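Local atomic coordinates of luciferase-like monooxygenase (PDB entry 4US5), a protein that probably acts as a flavin-dependent monooxygenase of the bacterial luciferase family, linked to epoxide formation in the biosynthesis of mensacarcin. Residues Y40-A46 with I73-G79; A32-D36 with E69-I73. All coordinates share one frame. Where two conformers were deposited one is given. Numbering follows the deposited sequence.

Contact 1. Residues Y40-A46 with I73-G79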
loop_
_atom_site.group_PDB
_atom_site.type_symbol
_atom_site.label_atom_id
_atom_site.label_comp_id
_atom_site.label_asym_id
_atom_site.label_seq_id
_atom_site.Cartn_x
_atom_site.Cartn_y
_atom_site.Cartn_z
ATOM N N TYR B 40 -21.332 6.035 8.890
ATOM C CA TYR B 40 -21.049 4.619 8.599
ATOM C C TYR B 40 -19.931 4.106 9.512
ATOM O O TYR B 40 -19.027 4.862 9.903
ATOM C CB TYR B 40 -20.720 4.437 7.097
ATOM C CG TYR B 40 -21.923 4.516 6.169
ATOM C CD1 TYR B 40 -22.527 5.711 5.869
ATOM C CD2 TYR B 40 -22.396 3.370 5.522
ATOM C CE1 TYR B 40 -23.622 5.768 5.003
ATOM C CE2 TYR B 40 -23.479 3.402 4.660
ATOM C CZ TYR B 40 -24.099 4.591 4.406
ATOM O OH TYR B 40 -25.169 4.658 3.570
ATOM N N GLU B 41 -19.976 2.830 9.850
ATOM C CA GLU B 41 -19.033 2.228 10.798
ATOM C C GLU B 41 -17.645 1.988 10.221
ATOM O O GLU B 41 -16.643 2.299 10.869
ATOM C CB GLU B 41 -19.535 0.881 11.337
ATOM C CG GLU B 41 -20.863 0.939 12.013
ATOM C CD GLU B 41 -20.881 1.800 13.254
ATOM O OE1 GLU B 41 -19.849 1.809 14.000
ATOM O OE2 GLU B 41 -21.901 2.517 13.409
ATOM N N ARG B 42 -17.594 1.384 9.023
ATOM C CA ARG B 42 -16.329 1.035 8.359
ATOM C C ARG B 42 -16.462 1.150 6.851
ATOM O O ARG B 42 -17.562 1.080 6.296
ATOM C CB ARG B 42 -15.819 -0.357 8.747
ATOM C CG ARG B 42 -16.631 -1.548 8.215
ATOM C CD ARG B 42 -16.368 -2.824 8.999
ATOM N NE ARG B 42 -16.993 -2.814 10.329
ATOM C CZ ARG B 42 -16.344 -2.981 11.489
ATOM N NH1 ARG B 42 -15.018 -3.111 11.540
ATOM N NH2 ARG B 42 -17.030 -3.002 12.621
ATOM N N PHE B 43 -15.323 1.304 6.202
ATOM C CA PHE B 43 -15.240 1.424 4.759
ATOM C C PHE B 43 -14.211 0.381 4.332
ATOM O O PHE B 43 -13.026 0.493 4.674
ATOM C CB PHE B 43 -14.774 2.821 4.384
ATOM C CG PHE B 43 -14.837 3.105 2.887
ATOM C CD1 PHE B 43 -13.827 2.671 2.037
ATOM C CD2 PHE B 43 -15.909 3.769 2.346
ATOM C CE1 PHE B 43 -13.894 2.913 0.694
ATOM C CE2 PHE B 43 -15.969 4.029 1.003
ATOM C CZ PHE B 43 -14.954 3.607 0.175
ATOM N N TRP B 44 -14.662 -0.639 3.618
ATOM C CA TRP B 44 -13.775 -1.663 3.151
ATOM C C TRP B 44 -13.514 -1.545 1.672
ATOM O O TRP B 44 -14.417 -1.219 0.899
ATOM C CB TRP B 44 -14.383 -3.033 3.443
ATOM C CG TRP B 44 -14.255 -3.488 4.835
ATOM C CD1 TRP B 44 -13.619 -2.855 5.864
ATOM C CD2 TRP B 44 -14.824 -4.668 5.383
ATOM N NE1 TRP B 44 -13.717 -3.594 7.005
ATOM C CE2 TRP B 44 -14.433 -4.733 6.741
ATOM C CE3 TRP B 44 -15.596 -5.707 4.851
ATOM C CZ2 TRP B 44 -14.843 -5.742 7.594
ATOM C CZ3 TRP B 44 -15.991 -6.735 5.705
ATOM C CH2 TRP B 44 -15.587 -6.763 7.043
ATOM N N VAL B 45 -12.303 -1.890 1.268
ATOM C CA VAL B 45 -11.908 -1.890 -0.138
ATOM C C VAL B 45 -11.630 -3.347 -0.556
ATOM O O VAL B 45 -10.816 -4.027 0.092
ATOM C CB VAL B 45 -10.657 -1.039 -0.366
ATOM C CG1 VAL B 45 -10.257 -1.011 -1.855
ATOM C CG2 VAL B 45 -10.875 0.376 0.134
ATOM N N ALA B 46 -12.246 -3.785 -1.655
ATOM C CA ALA B 46 -12.141 -5.160 -2.147
ATOM C C ALA B 46 -10.951 -5.287 -3.104
ATOM O O ALA B 46 -10.424 -4.292 -3.592
ATOM C CB ALA B 46 -13.435 -5.596 -2.803
ATOM N N ILE B 73 -14.573 6.879 10.703
ATOM C CA ILE B 73 -14.864 5.570 10.087
ATOM C C ILE B 73 -13.642 4.678 10.156
ATOM O O ILE B 73 -12.514 5.129 9.950
ATOM C CB ILE B 73 -15.366 5.801 8.654
ATOM C CG1 ILE B 73 -16.114 4.568 8.095
ATOM C CG2 ILE B 73 -14.244 6.240 7.719
ATOM C CD1 ILE B 73 -16.912 4.916 6.868
ATOM N N ARG B 74 -13.844 3.396 10.419
ATOM C CA ARG B 74 -12.779 2.428 10.277
ATOM C C ARG B 74 -12.533 2.200 8.765
ATOM O O ARG B 74 -13.421 2.442 7.950
ATOM C CB ARG B 74 -13.149 1.115 10.951
ATOM C CG ARG B 74 -13.339 1.244 12.481
ATOM C CD ARG B 74 -13.586 -0.108 13.127
ATOM N NE ARG B 74 -12.415 -0.952 12.979
ATOM C CZ ARG B 74 -11.299 -0.859 13.723
ATOM N NH1 ARG B 74 -11.224 -0.010 14.749
ATOM N NH2 ARG B 74 -10.267 -1.604 13.440
ATOM N N VAL B 75 -11.300 1.881 8.416
ATOM C CA VAL B 75 -10.922 1.662 7.002
ATOM C C VAL B 75 -10.140 0.414 6.911
ATOM O O VAL B 75 -9.280 0.109 7.774
ATOM C CB VAL B 75 -10.093 2.841 6.450
ATOM C CG1 VAL B 75 -9.959 2.753 4.964
ATOM C CG2 VAL B 75 -10.724 4.176 6.813
ATOM N N GLY B 76 -10.415 -0.394 5.888
ATOM C CA GLY B 76 -9.710 -1.638 5.753
ATOM C C GLY B 76 -9.991 -2.391 4.478
ATOM O O GLY B 76 -10.624 -1.856 3.542
ATOM N N SER B 77 -9.488 -3.614 4.437
ATOM C CA SER B 77 -9.650 -4.502 3.314
ATOM C C SER B 77 -10.862 -5.388 3.455
ATOM O O SER B 77 -11.162 -5.872 4.557
ATOM C CB SER B 77 -8.429 -5.345 3.137
ATOM O OG SER B 77 -8.156 -6.151 4.288
ATOM N N GLY B 78 -11.592 -5.546 2.352
ATOM C CA GLY B 78 -12.767 -6.445 2.284
ATOM C C GLY B 78 -12.866 -7.144 0.933
ATOM O O GLY B 78 -13.790 -6.869 0.176
ATOM N N GLY B 79 -11.910 -7.995 0.584
ATOM C CA GLY B 79 -10.842 -8.447 1.471
ATOM C C GLY B 79 -9.525 -8.673 0.731
ATOM O O GLY B 79 -9.506 -8.823 -0.501
#

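Contact 2. Residues A32-D36 with E69-I73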
loop_
_atom_site.group_PDB
_atom_site.type_symbol
_atom_site.label_atom_id
_atom_site.label_comp_id
_atom_site.label_asym_id
_atom_site.label_seq_id
_atom_site.Cartn_x
_atom_site.Cartn_y
_atom_site.Cartn_z
ATOM N N ALA B 32 -16.015 7.587 0.618
ATOM C CA ALA B 32 -15.507 7.375 1.959
ATOM C C ALA B 32 -15.649 8.624 2.858
ATOM O O ALA B 32 -16.000 8.507 4.002
ATOM C CB ALA B 32 -14.059 6.946 1.915
ATOM N N ARG B 33 -15.357 9.797 2.308
ATOM C CA ARG B 33 -15.547 11.050 3.051
ATOM C C ARG B 33 -17.028 11.235 3.433
ATOM O O ARG B 33 -17.354 11.560 4.581
ATOM C CB ARG B 33 -15.078 12.234 2.224
ATOM C CG ARG B 33 -13.572 12.356 2.051
ATOM C CD ARG B 33 -13.365 13.661 1.266
ATOM N NE ARG B 33 -12.013 13.918 0.820
ATOM C CZ ARG B 33 -11.652 14.002 -0.451
ATOM N NH1 ARG B 33 -12.540 13.798 -1.421
ATOM N NH2 ARG B 33 -10.390 14.265 -0.748
ATOM N N LEU B 34 -17.918 10.938 2.496
ATOM C CA LEU B 34 -19.368 11.001 2.784
ATOM C C LEU B 34 -19.758 10.024 3.869
ATOM O O LEU B 34 -20.435 10.389 4.847
ATOM C CB LEU B 34 -20.175 10.783 1.528
ATOM C CG LEU B 34 -21.702 10.819 1.712
ATOM C CD1 LEU B 34 -22.151 12.217 2.201
ATOM C CD2 LEU B 34 -22.391 10.488 0.436
ATOM N N ALA B 35 -19.304 8.781 3.718
ATOM C CA ALA B 35 -19.607 7.748 4.680
ATOM C C ALA B 35 -19.071 8.082 6.057
ATOM O O ALA B 35 -19.725 7.823 7.088
ATOM C CB ALA B 35 -19.075 6.412 4.183
ATOM N N ASP B 36 -17.888 8.694 6.106
ATOM C CA ASP B 36 -17.330 9.142 7.363
ATOM C C ASP B 36 -18.274 10.177 8.011
ATOM O O ASP B 36 -18.666 10.017 9.190
ATOM C CB ASP B 36 -15.934 9.753 7.101
ATOM C CG ASP B 36 -15.159 10.098 8.363
ATOM O OD1 ASP B 36 -15.215 9.381 9.354
ATOM O OD2 ASP B 36 -14.388 11.086 8.294
ATOM N N GLU B 69 -7.917 10.613 4.626
ATOM C CA GLU B 69 -8.994 11.515 4.184
ATOM C C GLU B 69 -10.214 11.485 5.117
ATOM O O GLU B 69 -11.177 12.198 4.869
ATOM C CB GLU B 69 -9.454 11.105 2.791
ATOM C CG GLU B 69 -8.397 11.186 1.725
ATOM C CD GLU B 69 -8.198 12.595 1.207
ATOM O OE1 GLU B 69 -9.031 13.471 1.535
ATOM O OE2 GLU B 69 -7.198 12.822 0.493
ATOM N N THR B 70 -10.165 10.655 6.157
ATOM C CA THR B 70 -11.289 10.409 7.039
ATOM C C THR B 70 -10.807 10.378 8.470
ATOM O O THR B 70 -9.624 10.221 8.735
ATOM C CB THR B 70 -11.959 9.060 6.718
ATOM O OG1 THR B 70 -10.984 8.026 6.785
ATOM C CG2 THR B 70 -12.585 9.067 5.366
ATOM N N SER B 71 -11.732 10.541 9.413
ATOM C CA SER B 71 -11.355 10.626 10.814
ATOM C C SER B 71 -11.957 9.596 11.698
ATOM O O SER B 71 -11.305 9.146 12.630
ATOM C CB SER B 71 -11.738 12.011 11.388
ATOM O OG SER B 71 -11.070 13.015 10.656
ATOM N N GLY B 72 -13.235 9.293 11.506
ATOM C CA GLY B 72 -13.939 8.406 12.456
ATOM C C GLY B 72 -14.224 6.990 11.960
ATOM O O GLY B 72 -14.158 6.044 12.705
ATOM N N ILE B 73 -14.573 6.879 10.703
ATOM C CA ILE B 73 -14.864 5.570 10.087
ATOM C C ILE B 73 -13.642 4.678 10.156
ATOM O O ILE B 73 -12.514 5.129 9.950
ATOM C CB ILE B 73 -15.366 5.801 8.654
ATOM C CG1 ILE B 73 -16.114 4.568 8.095
ATOM C CG2 ILE B 73 -14.244 6.240 7.719
ATOM C CD1 ILE B 73 -16.912 4.916 6.868
HETATM O O HOH W 1 -13.978 12.594 5.927
#

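Contact 1. Residues Y40-A46 with I73-G79
Ile73 opens the pairing just ahead of the strand: its CG1 lies 3.4 Å from Tyr40 O, and its CD1 makes apolar contacts with Tyr40 CB (3.8 Å) and Phe43 CB (3.9 Å). From Arg74 onward a parallel ladder forms, with the axes of 42-45 and 74-77 at 21°. Arg74 N donates to Glu41 O (3.0 Å) and Arg74 O accepts from Phe43 N (2.8 Å). The Arg74 side chain runs beside that of Arg42, with like charges close (Arg74 NE to Arg42 NH1, 3.7 Å); Asp106 forms salt bridges with both, and Arg42 also pairs with Glu309. Val75 points to the same face of the sheet as its partner Phe43, opposite to the face of Arg42, Arg74 and Trp44. Gly76 N bonds to Phe43 O (3.0 Å) and Gly76 O to Val45 N (2.8 Å). Ser77 O lies over one face of the Trp44 ring, 3.9 Å from Trp44 CG. Gly78 N reaches Val45 O (2.8 Å, 177°); a CB here would come within 2.8 Å of Trp44 CE3, a clash. The chain turns a corner at Gly78, and the peptide before Gly79 is cis. The two strands, with helix 59-68 between them in the chain, form a beta-alpha-beta unit of the TIM barrel; strand 6-11 flanks 42-45, 105-110 flanks 74-81, Phe43, Val45 and Val75 pack against helix 59-68, and Phe43 also meets helix 21-38.

Contact 2. Residues A32-D36 with E69-I73
Hydrogen bonds from backbone NH groups to one carboxylate dominate this contact between a helix and a loop. Asp36 OD2 accepts from Ser71 N (2.9 Å, 164°), while Asp36 OD1 accepts from both Gly72 N (2.9 Å, 146°) and Ile73 N (2.9 Å, 164°). Three consecutive amides therefore converge on a single side chain. One water extends the network, donating to Asp36 OD2 (2.8 Å) and to Glu69 O (3.0 Å), so that the carboxylate is linked to Glu69 as well. The charged pair lies a turn earlier on the helix. Arg33 and Glu69 form a salt bridge: Arg33 NH2 donates to Glu69 OE1 (2.8 Å), and Arg33 NE adds a weak bond to Glu69 OE1 (3.1 Å, 131°). The acceptor sits at the edge of the guanidinium, near its plane, and Arg65 forms a salt bridge with Glu69 OE2. Apolar contact is modest: Ala35 CB touches Ile73 CD1 at 3.8 Å. Separately, Thr70 CG2 packs by van der Waals contact on the helix backbone at Ala32 O (3.7 Å). Across the two segments 365 Å² is buried. Three successive amides of an irregular segment thus share one acidic acceptor, which probably helps to hold residues 71-73 beside helix 21-38 just before strand 74-81 begins.

How the contacts relate
From the N terminus, helix 21-38 supplies the first half of contact 2, and a short turn leads into residues 40-46, the first half of contact 1, on strand 42-45. After helix 59-68, residues 69-73 close the loop of contact 2, and residues 73-79 immediately close that of contact 1. The segments alternate, so the two closures cross instead of nesting. Ile73 belongs to both, and the centres lie 10 Å apart. Further links are a probable hydrogen bond from Tyr40 N to Ala35 O (3.0 Å) and packing of Phe43 CE2 on Ala32 CA (3.5 Å). Contact 1 joins barrel strands; contact 2 ties the outer helix to the strand's approach.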